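Side-chain contacts in transcriptional regulator (Enterococcus faecalis, PDB 3QFI), which belongs to the LytR-CpsA-Psr family, alpha/beta proteins, and is built round a central mixed beta sheet flanked by helices: residues T45-I50 with I101-Y106; N110-K115 with E201-T206; G122-D127 with V181-S186; I138-G143 with L153-M158. All coordinates share one frame; numbering follows the deposited sequence.

Interaction 1: T45-I50 with I101-Y106; sequences TMVVTI and IPIHHY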
loop_
_atom_site.group_PDB
_atom_site.type_symbol
_atom_site.label_atom_id
_atom_site.label_comp_id
_atom_site.label_asym_id
_atom_site.label_seq_id
_atom_site.Cartn_x
_atom_site.Cartn_y
_atom_site.Cartn_z
ATOM N N THR A 45 -3.153 -3.381 -2.163
ATOM C CA THR A 45 -3.046 -3.077 -0.748
ATOM C C THR A 45 -1.668 -2.527 -0.459
ATOM O O THR A 45 -0.663 -3.175 -0.741
ATOM C CB THR A 45 -3.251 -4.352 0.071
ATOM O OG1 THR A 45 -4.545 -4.888 -0.223
ATOM C CG2 THR A 45 -3.131 -4.072 1.564
ATOM N N MET A 46 -1.626 -1.340 0.125
ATOM C CA MET A 46 -0.355 -0.700 0.430
ATOM C C MET A 46 -0.332 -0.145 1.859
ATOM O O MET A 46 -1.382 0.037 2.480
ATOM C CB MET A 46 -0.123 0.435 -0.576
ATOM C CG MET A 46 1.252 1.082 -0.551
ATOM S SD MET A 46 1.351 2.530 -1.674
ATOM C CE MET A 46 1.007 1.783 -3.309
ATOM N N VAL A 47 0.870 0.101 2.377
ATOM C CA VAL A 47 1.038 0.669 3.705
ATOM C C VAL A 47 2.058 1.791 3.643
ATOM O O VAL A 47 3.104 1.660 3.005
ATOM C CB VAL A 47 1.526 -0.361 4.732
ATOM C CG1 VAL A 47 1.710 0.319 6.082
ATOM C CG2 VAL A 47 0.522 -1.502 4.854
ATOM N N VAL A 48 1.740 2.902 4.298
ATOM C CA VAL A 48 2.629 4.059 4.315
ATOM C C VAL A 48 2.879 4.500 5.751
ATOM O O VAL A 48 1.956 4.518 6.566
ATOM C CB VAL A 48 2.016 5.255 3.527
ATOM C CG1 VAL A 48 2.902 6.487 3.657
ATOM C CG2 VAL A 48 1.857 4.882 2.071
ATOM N N THR A 49 4.131 4.823 6.071
ATOM C CA THR A 49 4.460 5.302 7.411
ATOM C C THR A 49 4.935 6.748 7.308
ATOM O O THR A 49 5.855 7.066 6.549
ATOM C CB THR A 49 5.563 4.456 8.114
ATOM O OG1 THR A 49 6.725 4.363 7.280
ATOM C CG2 THR A 49 5.038 3.067 8.443
ATOM N N ILE A 50 4.277 7.620 8.060
ATOM C CA ILE A 50 4.605 9.034 8.069
ATOM C C ILE A 50 5.429 9.291 9.328
ATOM O O ILE A 50 4.924 9.168 10.447
ATOM C CB ILE A 50 3.303 9.887 8.082
ATOM C CG1 ILE A 50 2.323 9.340 7.039
ATOM C CG2 ILE A 50 3.607 11.359 7.776
ATOM C CD1 ILE A 50 2.855 9.357 5.625
ATOM N N ILE A 101 2.788 -4.073 13.197
ATOM C CA ILE A 101 2.704 -2.651 13.477
ATOM C C ILE A 101 1.265 -2.222 13.615
ATOM O O ILE A 101 0.350 -2.926 13.229
ATOM C CB ILE A 101 3.336 -1.754 12.358
ATOM C CG1 ILE A 101 2.658 -2.022 11.014
ATOM C CG2 ILE A 101 4.838 -1.993 12.266
ATOM C CD1 ILE A 101 2.988 -0.968 9.972
ATOM N N PRO A 102 1.041 -1.058 14.214
ATOM C CA PRO A 102 -0.355 -0.641 14.329
ATOM C C PRO A 102 -0.730 0.141 13.058
ATOM O O PRO A 102 0.098 0.865 12.496
ATOM C CB PRO A 102 -0.351 0.234 15.582
ATOM C CG PRO A 102 0.994 0.902 15.499
ATOM C CD PRO A 102 1.911 -0.254 15.093
ATOM N N ILE A 103 -1.957 -0.060 12.590
ATOM C CA ILE A 103 -2.470 0.637 11.423
ATOM C C ILE A 103 -3.403 1.676 12.004
ATOM O O ILE A 103 -4.541 1.359 12.353
ATOM C CB ILE A 103 -3.316 -0.272 10.513
ATOM C CG1 ILE A 103 -2.460 -1.384 9.919
ATOM C CG2 ILE A 103 -3.944 0.568 9.397
ATOM C CD1 ILE A 103 -1.319 -0.883 9.033
ATOM N N HIS A 104 -2.932 2.909 12.112
ATOM C CA HIS A 104 -3.732 3.981 12.690
ATOM C C HIS A 104 -4.911 4.421 11.858
ATOM O O HIS A 104 -5.980 4.739 12.389
ATOM C CB HIS A 104 -2.841 5.176 12.947
ATOM C CG HIS A 104 -1.671 4.850 13.807
ATOM N ND1 HIS A 104 -0.375 4.875 13.343
ATOM C CD2 HIS A 104 -1.608 4.426 15.091
ATOM C CE1 HIS A 104 0.438 4.482 14.305
ATOM N NE2 HIS A 104 -0.285 4.204 15.377
ATOM N N HIS A 105 -4.709 4.440 10.548
ATOM C CA HIS A 105 -5.742 4.878 9.640
ATOM C C HIS A 105 -5.779 4.038 8.371
ATOM O O HIS A 105 -4.790 3.390 8.002
ATOM C CB HIS A 105 -5.492 6.334 9.266
ATOM C CG HIS A 105 -5.551 7.278 10.423
ATOM N ND1 HIS A 105 -6.724 7.566 11.086
ATOM C CD2 HIS A 105 -4.590 8.025 11.015
ATOM C CE1 HIS A 105 -6.483 8.452 12.036
ATOM N NE2 HIS A 105 -5.197 8.748 12.014
ATOM N N TYR A 106 -6.917 4.065 7.691
ATOM C CA TYR A 106 -7.059 3.327 6.449
ATOM C C TYR A 106 -7.837 4.173 5.452
ATOM O O TYR A 106 -8.491 5.153 5.821
ATOM C CB TYR A 106 -7.816 2.025 6.683
ATOM C CG TYR A 106 -9.313 2.196 6.764
ATOM C CD1 TYR A 106 -9.940 2.579 7.954
ATOM C CD2 TYR A 106 -10.106 1.995 5.634
ATOM C CE1 TYR A 106 -11.335 2.759 8.006
ATOM C CE2 TYR A 106 -11.484 2.171 5.675
ATOM C CZ TYR A 106 -12.096 2.549 6.851
ATOM O OH TYR A 106 -13.468 2.710 6.856
#
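V47 and I103 mark the closest backbone approach, their CA atoms 8.5 Å apart, too far for any main-chain bond between the segments. T45-I50 is a continuous stretch of strand, whereas I101-Y106 is an irregular loop that straightens into strand only at H105 and Y106, so side chains alone span the gap. The contact is small, about 102 Å² in all, and entirely apolar. V47 holds CG1 anti to its backbone N (chi1 179°), and this one methyl receives both isoleucines. I101 brings CD1 to within 4.3 Å of V47 CG1. I103 starts in a different direction, but its folded chain (chi2 -62°) swings CD1 to 4.4 Å from V47 CG1. The setting is the layered architecture of an alpha/beta fold: strand 44-51 lies inside the mixed sheet between 22-28 and 56-62, and helix 80-98 packs on the same face, with V95 meeting V47 while I92 and Q96 meet I103. The loop that leaves this helix is tied to strand 22-28 by polar bonds, P102 O to S23 OG and H104 ND1 to S23 N. Beyond it, strand 105-109 runs parallel to 22-28.

Interaction 2: N110-K115 with E201-T206; sequences NMKGLK and EANVKT
N110 and N203 meet as two asparagines whose side chains cross at about a right angle, their amide planes turned 66° from each other. Each carries CG beside its own backbone N, and in that setting N203 ND2 points at N110 OD1 in a nearly straight (174°) but weak hydrogen bond of 3.3 Å. A second bond runs the other way through the main chain, N110 N to N203 O at 3.2 Å, so the two residues are joined reciprocally, side chain to side chain and backbone to backbone. Although N110 occupies the N-cap position of helix 111-120, its side chain makes no capping bond; its OD1 accepts the weak bond from N203 instead. Aliphatic packing adds to this where N203 CB rests 3.8 Å from the bare CA of G113. K112 CB comes alongside the amide nitrogen, 4.0 Å from N203 ND2. One water weakly links N110 ND2 with K205 NZ. The contact thus fastens the first turn of helix 111-120 to the approach of edge strand 204-206, which pairs with 105-109 through K205 and S108 and lays V204 on V107 and I109, while M111 and L114 turn to L153 of helix 150-156.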
loop_
_atom_site.group_PDB
_atom_site.type_symbol
_atom_site.label_atom_id
_atom_site.label_comp_id
_atom_site.label_asym_id
_atom_site.label_seq_id
_atom_site.Cartn_x
_atom_site.Cartn_y
_atom_site.Cartn_z
ATOM N N ASN A 110 -12.178 3.531 -4.815
ATOM C CA ASN A 110 -12.713 2.812 -5.978
ATOM C C ASN A 110 -11.884 3.204 -7.185
ATOM O O ASN A 110 -11.045 4.091 -7.108
ATOM C CB ASN A 110 -14.147 3.254 -6.286
ATOM C CG ASN A 110 -15.160 2.663 -5.351
ATOM O OD1 ASN A 110 -16.353 2.992 -5.428
ATOM N ND2 ASN A 110 -14.707 1.777 -4.462
ATOM N N MET A 111 -12.164 2.560 -8.307
ATOM C CA MET A 111 -11.478 2.865 -9.542
ATOM C C MET A 111 -12.043 4.177 -10.104
ATOM O O MET A 111 -11.351 4.915 -10.812
ATOM C CB MET A 111 -11.640 1.701 -10.528
ATOM C CG MET A 111 -10.939 0.417 -10.066
ATOM S SD MET A 111 -9.149 0.612 -9.715
ATOM C CE MET A 111 -9.144 0.899 -7.904
ATOM N N LYS A 112 -13.301 4.471 -9.782
ATOM C CA LYS A 112 -13.935 5.722 -10.217
ATOM C C LYS A 112 -13.382 6.866 -9.375
ATOM O O LYS A 112 -13.123 7.951 -9.883
ATOM C CB LYS A 112 -15.460 5.667 -10.038
ATOM C CG LYS A 112 -16.206 4.985 -11.176
ATOM C CD LYS A 112 -17.712 4.953 -10.929
ATOM C CE LYS A 112 -18.460 4.534 -12.186
ATOM N NZ LYS A 112 -18.288 5.538 -13.275
ATOM N N GLY A 113 -13.197 6.613 -8.083
ATOM C CA GLY A 113 -12.669 7.639 -7.200
ATOM C C GLY A 113 -11.200 7.906 -7.473
ATOM O O GLY A 113 -10.741 9.053 -7.408
ATOM N N LEU A 114 -10.453 6.848 -7.772
ATOM C CA LEU A 114 -9.045 7.017 -8.062
ATOM C C LEU A 114 -8.894 7.777 -9.365
ATOM O O LEU A 114 -7.927 8.518 -9.557
ATOM C CB LEU A 114 -8.326 5.670 -8.159
ATOM C CG LEU A 114 -6.900 5.759 -8.726
ATOM C CD1 LEU A 114 -6.088 6.839 -8.020
ATOM C CD2 LEU A 114 -6.231 4.404 -8.596
ATOM N N LYS A 115 -9.847 7.604 -10.269
ATOM C CA LYS A 115 -9.759 8.317 -11.529
ATOM C C LYS A 115 -10.082 9.795 -11.314
ATOM O O LYS A 115 -9.460 10.655 -11.931
ATOM C CB LYS A 115 -10.704 7.688 -12.552
ATOM C CG LYS A 115 -10.945 8.532 -13.777
ATOM C CD LYS A 115 -11.949 7.841 -14.694
ATOM C CE LYS A 115 -12.646 8.851 -15.589
ATOM N NZ LYS A 115 -11.652 9.720 -16.275
ATOM N N GLU A 201 -15.239 11.894 -2.619
ATOM C CA GLU A 201 -15.811 11.409 -1.363
ATOM C C GLU A 201 -16.858 10.320 -1.532
ATOM O O GLU A 201 -16.935 9.389 -0.728
ATOM C CB GLU A 201 -16.432 12.563 -0.566
ATOM C CG GLU A 201 -15.434 13.590 -0.015
ATOM C CD GLU A 201 -14.248 12.956 0.718
ATOM O OE1 GLU A 201 -14.438 11.932 1.418
ATOM O OE2 GLU A 201 -13.126 13.502 0.607
ATOM N N ALA A 202 -17.671 10.444 -2.571
ATOM C CA ALA A 202 -18.719 9.477 -2.828
ATOM C C ALA A 202 -18.163 8.129 -3.286
ATOM O O ALA A 202 -18.926 7.213 -3.585
ATOM C CB ALA A 202 -19.666 10.024 -3.864
ATOM N N ASN A 203 -16.838 8.012 -3.339
ATOM C CA ASN A 203 -16.200 6.774 -3.772
ATOM C C ASN A 203 -14.960 6.460 -2.934
ATOM O O ASN A 203 -14.078 5.696 -3.349
ATOM C CB ASN A 203 -15.811 6.859 -5.254
ATOM C CG ASN A 203 -17.015 6.978 -6.173
ATOM O OD1 ASN A 203 -17.464 8.079 -6.494
ATOM N ND2 ASN A 203 -17.554 5.841 -6.587
ATOM N N VAL A 204 -14.901 7.051 -1.750
ATOM C CA VAL A 204 -13.783 6.838 -0.843
ATOM C C VAL A 204 -14.270 6.657 0.594
ATOM O O VAL A 204 -15.139 7.393 1.061
ATOM C CB VAL A 204 -12.800 8.035 -0.882
ATOM C CG1 VAL A 204 -11.757 7.883 0.205
ATOM C CG2 VAL A 204 -12.142 8.119 -2.236
ATOM N N LYS A 205 -13.713 5.664 1.281
ATOM C CA LYS A 205 -14.052 5.413 2.668
ATOM C C LYS A 205 -12.789 5.617 3.504
ATOM O O LYS A 205 -11.704 5.212 3.107
ATOM C CB LYS A 205 -14.562 3.987 2.855
ATOM C CG LYS A 205 -15.933 3.694 2.276
ATOM C CD LYS A 205 -16.352 2.272 2.661
ATOM C CE LYS A 205 -17.684 1.867 2.050
ATOM N NZ LYS A 205 -17.676 2.066 0.580
ATOM N N THR A 206 -12.933 6.242 4.665
ATOM C CA THR A 206 -11.793 6.488 5.530
ATOM C C THR A 206 -12.244 6.908 6.920
ATOM O O THR A 206 -13.317 7.479 7.081
ATOM C CB THR A 206 -10.892 7.600 4.942
ATOM O OG1 THR A 206 -9.755 7.801 5.790
ATOM C CG2 THR A 206 -11.664 8.904 4.833
HETATM O O HOH W 1 -15.110 1.719 -1.711
#

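Interaction 3: G122-D127 with V181-S186; sequences GGIEVD and VRKVMS
K183 reaches from the last turn of helix 166-184 to the chain at G123 and I124; NZ makes the closest approaches, with K183 CE also near G123 O (4.1 Å). K183 NZ lies 2.7 Å from G123 O and 3.7 Å from I124 CG2, so the charged tip faces the carbonyl and the methyl side by side. The lysine is far from extended: CG leaves anti to the backbone N (chi1 -167°), and bends at the next three torsions coil the chain back to bring NZ onto the carbonyl. One step outward, the backbone of K183 is itself engaged. Its carbonyl takes two bonds from S186, one from S186 N at 2.8 Å and one from S186 OG at 2.7 Å, the hydroxyl approaching in the carbonyl plane on a lone pair. These bonds tie down the chain just beyond the helix. I124, for its part, packs its side chain on V176, K179 and I180 of the same helix, and its backbone pairs with L147 in the two-stranded antiparallel sheet. G122, with positive phi, closes helix 111-120 in a Schellman motif, and G123 leads directly into strand 124-128: a glycine-terminated helix passing into a strand that the next long helix covers.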
loop_
_atom_site.group_PDB
_atom_site.type_symbol
_atom_site.label_atom_id
_atom_site.label_comp_id
_atom_site.label_asym_id
_atom_site.label_seq_id
_atom_site.Cartn_x
_atom_site.Cartn_y
_atom_site.Cartn_z
ATOM N N GLY A 122 -5.242 17.734 -11.183
ATOM C CA GLY A 122 -4.642 18.247 -12.397
ATOM C C GLY A 122 -3.717 17.275 -13.086
ATOM O O GLY A 122 -2.924 17.665 -13.946
ATOM N N GLY A 123 -3.818 16.006 -12.707
ATOM C CA GLY A 123 -2.991 14.981 -13.320
ATOM C C GLY A 123 -1.638 14.820 -12.656
ATOM O O GLY A 123 -1.286 15.564 -11.741
ATOM N N ILE A 124 -0.867 13.848 -13.127
ATOM C CA ILE A 124 0.445 13.598 -12.557
ATOM C C ILE A 124 1.422 13.123 -13.610
ATOM O O ILE A 124 1.043 12.431 -14.551
ATOM C CB ILE A 124 0.377 12.525 -11.451
ATOM C CG1 ILE A 124 -0.144 11.211 -12.034
ATOM C CG2 ILE A 124 -0.528 13.002 -10.316
ATOM C CD1 ILE A 124 -0.188 10.071 -11.034
ATOM N N GLU A 125 2.685 13.503 -13.453
ATOM C CA GLU A 125 3.712 13.082 -14.393
ATOM C C GLU A 125 4.523 11.891 -13.893
ATOM O O GLU A 125 4.982 11.863 -12.747
ATOM C CB GLU A 125 4.647 14.247 -14.732
ATOM C CG GLU A 125 4.100 15.135 -15.848
ATOM C CD GLU A 125 5.188 15.826 -16.657
ATOM O OE1 GLU A 125 5.909 16.679 -16.093
ATOM O OE2 GLU A 125 5.323 15.508 -17.860
ATOM N N VAL A 126 4.675 10.899 -14.766
ATOM C CA VAL A 126 5.440 9.699 -14.452
ATOM C C VAL A 126 6.346 9.366 -15.624
ATOM O O VAL A 126 6.218 9.951 -16.703
ATOM C CB VAL A 126 4.533 8.471 -14.195
ATOM C CG1 VAL A 126 3.530 8.780 -13.097
ATOM C CG2 VAL A 126 3.831 8.061 -15.473
ATOM N N ASP A 127 7.260 8.423 -15.404
ATOM C CA ASP A 127 8.175 7.981 -16.449
ATOM C C ASP A 127 7.830 6.545 -16.852
ATOM O O ASP A 127 8.243 5.587 -16.195
ATOM C CB ASP A 127 9.619 8.037 -15.956
ATOM C CG ASP A 127 10.622 7.825 -17.075
ATOM O OD1 ASP A 127 10.481 6.835 -17.828
ATOM O OD2 ASP A 127 11.556 8.649 -17.201
ATOM N N VAL A 181 0.077 11.951 -3.664
ATOM C CA VAL A 181 0.357 12.493 -2.354
ATOM C C VAL A 181 1.226 13.725 -2.437
ATOM O O VAL A 181 0.987 14.719 -1.743
ATOM C CB VAL A 181 1.072 11.464 -1.500
ATOM C CG1 VAL A 181 1.569 12.110 -0.217
ATOM C CG2 VAL A 181 0.120 10.314 -1.200
ATOM N N ARG A 182 2.240 13.654 -3.291
ATOM C CA ARG A 182 3.165 14.762 -3.462
ATOM C C ARG A 182 2.406 16.016 -3.901
ATOM O O ARG A 182 2.640 17.104 -3.384
ATOM C CB ARG A 182 4.214 14.385 -4.504
ATOM C CG ARG A 182 5.499 15.161 -4.386
ATOM C CD ARG A 182 6.557 14.383 -3.619
ATOM N NE ARG A 182 7.676 15.246 -3.243
ATOM C CZ ARG A 182 8.812 14.813 -2.706
ATOM N NH1 ARG A 182 9.767 15.684 -2.394
ATOM N NH2 ARG A 182 8.995 13.514 -2.492
ATOM N N LYS A 183 1.490 15.841 -4.850
ATOM C CA LYS A 183 0.675 16.929 -5.384
ATOM C C LYS A 183 -0.342 17.411 -4.349
ATOM O O LYS A 183 -0.442 18.609 -4.073
ATOM C CB LYS A 183 -0.067 16.446 -6.628
ATOM C CG LYS A 183 -0.716 17.538 -7.459
ATOM C CD LYS A 183 0.322 18.324 -8.238
ATOM C CE LYS A 183 1.233 17.399 -9.033
ATOM N NZ LYS A 183 0.462 16.513 -9.939
ATOM N N VAL A 184 -1.101 16.477 -3.779
ATOM C CA VAL A 184 -2.107 16.832 -2.783
ATOM C C VAL A 184 -1.486 17.623 -1.635
ATOM O O VAL A 184 -2.181 18.378 -0.956
ATOM C CB VAL A 184 -2.809 15.581 -2.184
ATOM C CG1 VAL A 184 -3.912 16.021 -1.234
ATOM C CG2 VAL A 184 -3.401 14.709 -3.288
ATOM N N MET A 185 -0.182 17.449 -1.420
ATOM C CA MET A 185 0.519 18.152 -0.344
ATOM C C MET A 185 1.419 19.273 -0.873
ATOM O O MET A 185 2.165 19.886 -0.110
ATOM C CB MET A 185 1.389 17.174 0.456
ATOM C CG MET A 185 0.652 16.005 1.095
ATOM S SD MET A 185 -0.310 16.445 2.545
ATOM C CE MET A 185 0.974 16.528 3.754
ATOM N N SER A 186 1.356 19.539 -2.174
ATOM C CA SER A 186 2.194 20.574 -2.771
ATOM C C SER A 186 1.598 21.971 -2.636
ATOM O O SER A 186 1.749 22.800 -3.536
ATOM C CB SER A 186 2.431 20.279 -4.253
ATOM O OG SER A 186 1.269 20.543 -5.016
#

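Interaction 4: I138-G143 with L153-M158; sequences ITVPAG and LAYARM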
loop_
_atom_site.group_PDB
_atom_site.type_symbol
_atom_site.label_atom_id
_atom_site.label_comp_id
_atom_site.label_asym_id
_atom_site.label_seq_id
_atom_site.Cartn_x
_atom_site.Cartn_y
_atom_site.Cartn_z
ATOM N N ILE A 138 -7.391 1.590 -23.968
ATOM C CA ILE A 138 -6.668 2.793 -23.563
ATOM C C ILE A 138 -5.171 2.630 -23.823
ATOM O O ILE A 138 -4.608 1.558 -23.603
ATOM C CB ILE A 138 -6.899 3.090 -22.062
ATOM C CG1 ILE A 138 -8.394 3.293 -21.815
ATOM C CG2 ILE A 138 -6.124 4.330 -21.638
ATOM C CD1 ILE A 138 -8.734 3.708 -20.412
ATOM N N THR A 139 -4.529 3.688 -24.301
ATOM C CA THR A 139 -3.103 3.625 -24.576
ATOM C C THR A 139 -2.328 4.634 -23.746
ATOM O O THR A 139 -2.690 5.804 -23.680
ATOM C CB THR A 139 -2.801 3.859 -26.081
ATOM O OG1 THR A 139 -3.328 2.771 -26.854
ATOM C CG2 THR A 139 -1.293 3.951 -26.318
ATOM N N VAL A 140 -1.266 4.158 -23.104
ATOM C CA VAL A 140 -0.405 4.993 -22.274
ATOM C C VAL A 140 0.938 5.121 -22.994
ATOM O O VAL A 140 1.655 4.135 -23.159
ATOM C CB VAL A 140 -0.166 4.343 -20.888
ATOM C CG1 VAL A 140 0.508 5.334 -19.951
ATOM C CG2 VAL A 140 -1.479 3.853 -20.303
ATOM N N PRO A 141 1.294 6.337 -23.437
ATOM C CA PRO A 141 2.562 6.561 -24.142
ATOM C C PRO A 141 3.792 6.218 -23.310
ATOM O O PRO A 141 3.699 6.051 -22.095
ATOM C CB PRO A 141 2.500 8.044 -24.499
ATOM C CG PRO A 141 1.712 8.618 -23.367
ATOM C CD PRO A 141 0.586 7.611 -23.231
ATOM N N ALA A 142 4.941 6.114 -23.973
ATOM C CA ALA A 142 6.194 5.791 -23.297
ATOM C C ALA A 142 7.004 7.051 -22.992
ATOM O O ALA A 142 6.796 8.101 -23.606
ATOM C CB ALA A 142 7.007 4.841 -24.154
ATOM N N GLY A 143 7.922 6.943 -22.037
ATOM C CA GLY A 143 8.740 8.086 -21.670
ATOM C C GLY A 143 8.032 9.049 -20.730
ATOM O O GLY A 143 6.933 8.765 -20.260
ATOM N N LEU A 153 -5.547 5.198 -14.615
ATOM C CA LEU A 153 -5.945 3.867 -14.168
ATOM C C LEU A 153 -5.221 2.774 -14.919
ATOM O O LEU A 153 -4.847 1.759 -14.338
ATOM C CB LEU A 153 -7.447 3.642 -14.337
ATOM C CG LEU A 153 -8.342 4.205 -13.242
ATOM C CD1 LEU A 153 -9.750 3.648 -13.438
ATOM C CD2 LEU A 153 -7.792 3.803 -11.862
ATOM N N ALA A 154 -5.033 2.967 -16.217
ATOM C CA ALA A 154 -4.355 1.959 -17.023
ATOM C C ALA A 154 -2.913 1.757 -16.557
ATOM O O ALA A 154 -2.468 0.627 -16.398
ATOM C CB ALA A 154 -4.394 2.357 -18.497
ATOM N N TYR A 155 -2.203 2.858 -16.322
ATOM C CA TYR A 155 -0.818 2.822 -15.871
ATOM C C TYR A 155 -0.681 2.093 -14.536
ATOM O O TYR A 155 0.307 1.403 -14.287
ATOM C CB TYR A 155 -0.266 4.250 -15.730
ATOM C CG TYR A 155 1.211 4.304 -15.382
ATOM C CD1 TYR A 155 2.181 3.954 -16.323
ATOM C CD2 TYR A 155 1.640 4.645 -14.087
ATOM C CE1 TYR A 155 3.542 3.930 -15.990
ATOM C CE2 TYR A 155 3.007 4.622 -13.743
ATOM C CZ TYR A 155 3.942 4.257 -14.710
ATOM O OH TYR A 155 5.272 4.170 -14.394
ATOM N N ALA A 156 -1.677 2.257 -13.676
ATOM C CA ALA A 156 -1.672 1.623 -12.366
ATOM C C ALA A 156 -2.077 0.159 -12.470
ATOM O O ALA A 156 -1.571 -0.685 -11.738
ATOM C CB ALA A 156 -2.626 2.363 -11.437
ATOM N N ARG A 157 -2.992 -0.133 -13.388
ATOM C CA ARG A 157 -3.471 -1.493 -13.583
ATOM C C ARG A 157 -2.945 -2.046 -14.896
ATOM O O ARG A 157 -3.340 -1.598 -15.969
ATOM C CB ARG A 157 -5.001 -1.514 -13.596
ATOM C CG ARG A 157 -5.611 -2.903 -13.591
ATOM C CD ARG A 157 -7.135 -2.834 -13.632
ATOM N NE ARG A 157 -7.762 -4.136 -13.388
ATOM C CZ ARG A 157 -7.532 -5.229 -14.112
ATOM N NH1 ARG A 157 -6.687 -5.190 -15.133
ATOM N NH2 ARG A 157 -8.151 -6.363 -13.812
ATOM N N MET A 158 -2.047 -3.016 -14.806
ATOM C CA MET A 158 -1.468 -3.635 -15.987
ATOM C C MET A 158 -0.437 -4.623 -15.488
ATOM O O MET A 158 0.494 -4.252 -14.766
ATOM C CB MET A 158 -0.815 -2.580 -16.884
ATOM C CG MET A 158 -0.389 -3.093 -18.248
ATOM S SD MET A 158 0.974 -4.259 -18.157
ATOM C CE MET A 158 2.369 -3.165 -18.310
#
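A154 is the first residue of L153-M158 to bear on the loop I138-G143, and its single methyl collects two partners. V140 CG2 comes to 3.7 Å from A154 CB, and I138 CG2 to 4.1 Å from the same atom. The loop is extended here, so I138 and V140 both direct their first side-chain bond at the helix while T139 between them heads away, and both CG2 methyls converge on the one alanine methyl. Y155 follows, and V140 serves it too by dividing its branches. With CG1 anti to the backbone N (chi1 -169°), V140 CG1 lies 4.2 Å from Y155 CD1, whereas CG2, already on A154, also passes 4.2 Å from Y155 N. No hydrogen bond joins the segments; the side-chain contacts are all apolar, with some 154 Å² buried. The polar end of Y155 is satisfied beyond the two segments: its OH is bonded to E175 OE2, which ties the ring to helix 166-184 and probably limits its movement. At R157 the helix ends, its N still bonded to L153 O at 2.8 Å. R172 then spans this helix end, NH1 to Y155 O and NH2 to M158 O. The result is a compact junction: the loop between strands 124-128 and 145-147 is laid over helix 150-156, V140 also touches N128 and L147 of those strands, and the Y155 ring packs among V126, N128, L147 and V176, joining the two-stranded sheet to both helices.

How the interactions relate
Interaction 1 belongs to the interior of the main sheet and is all aliphatic; interaction 2, at the edge of that same sheet, is partly open and relies on amide and backbone hydrogen bonds with a water alongside. The two touch where Y106 O meets T206 OG1. Interactions 3 and 4 lie beside the smaller two-stranded sheet instead, 3 buried and 4 partly so, the first joining a lysine tip to a buried strand start, the second using alanine, valine and isoleucine with a tyrosine. They meet through V126 and Y155, and both engage helix 166-184. L153, beside M111 and L114, connects interaction 4 to interaction 2, whereas interaction 1 touches neither 3 nor 4.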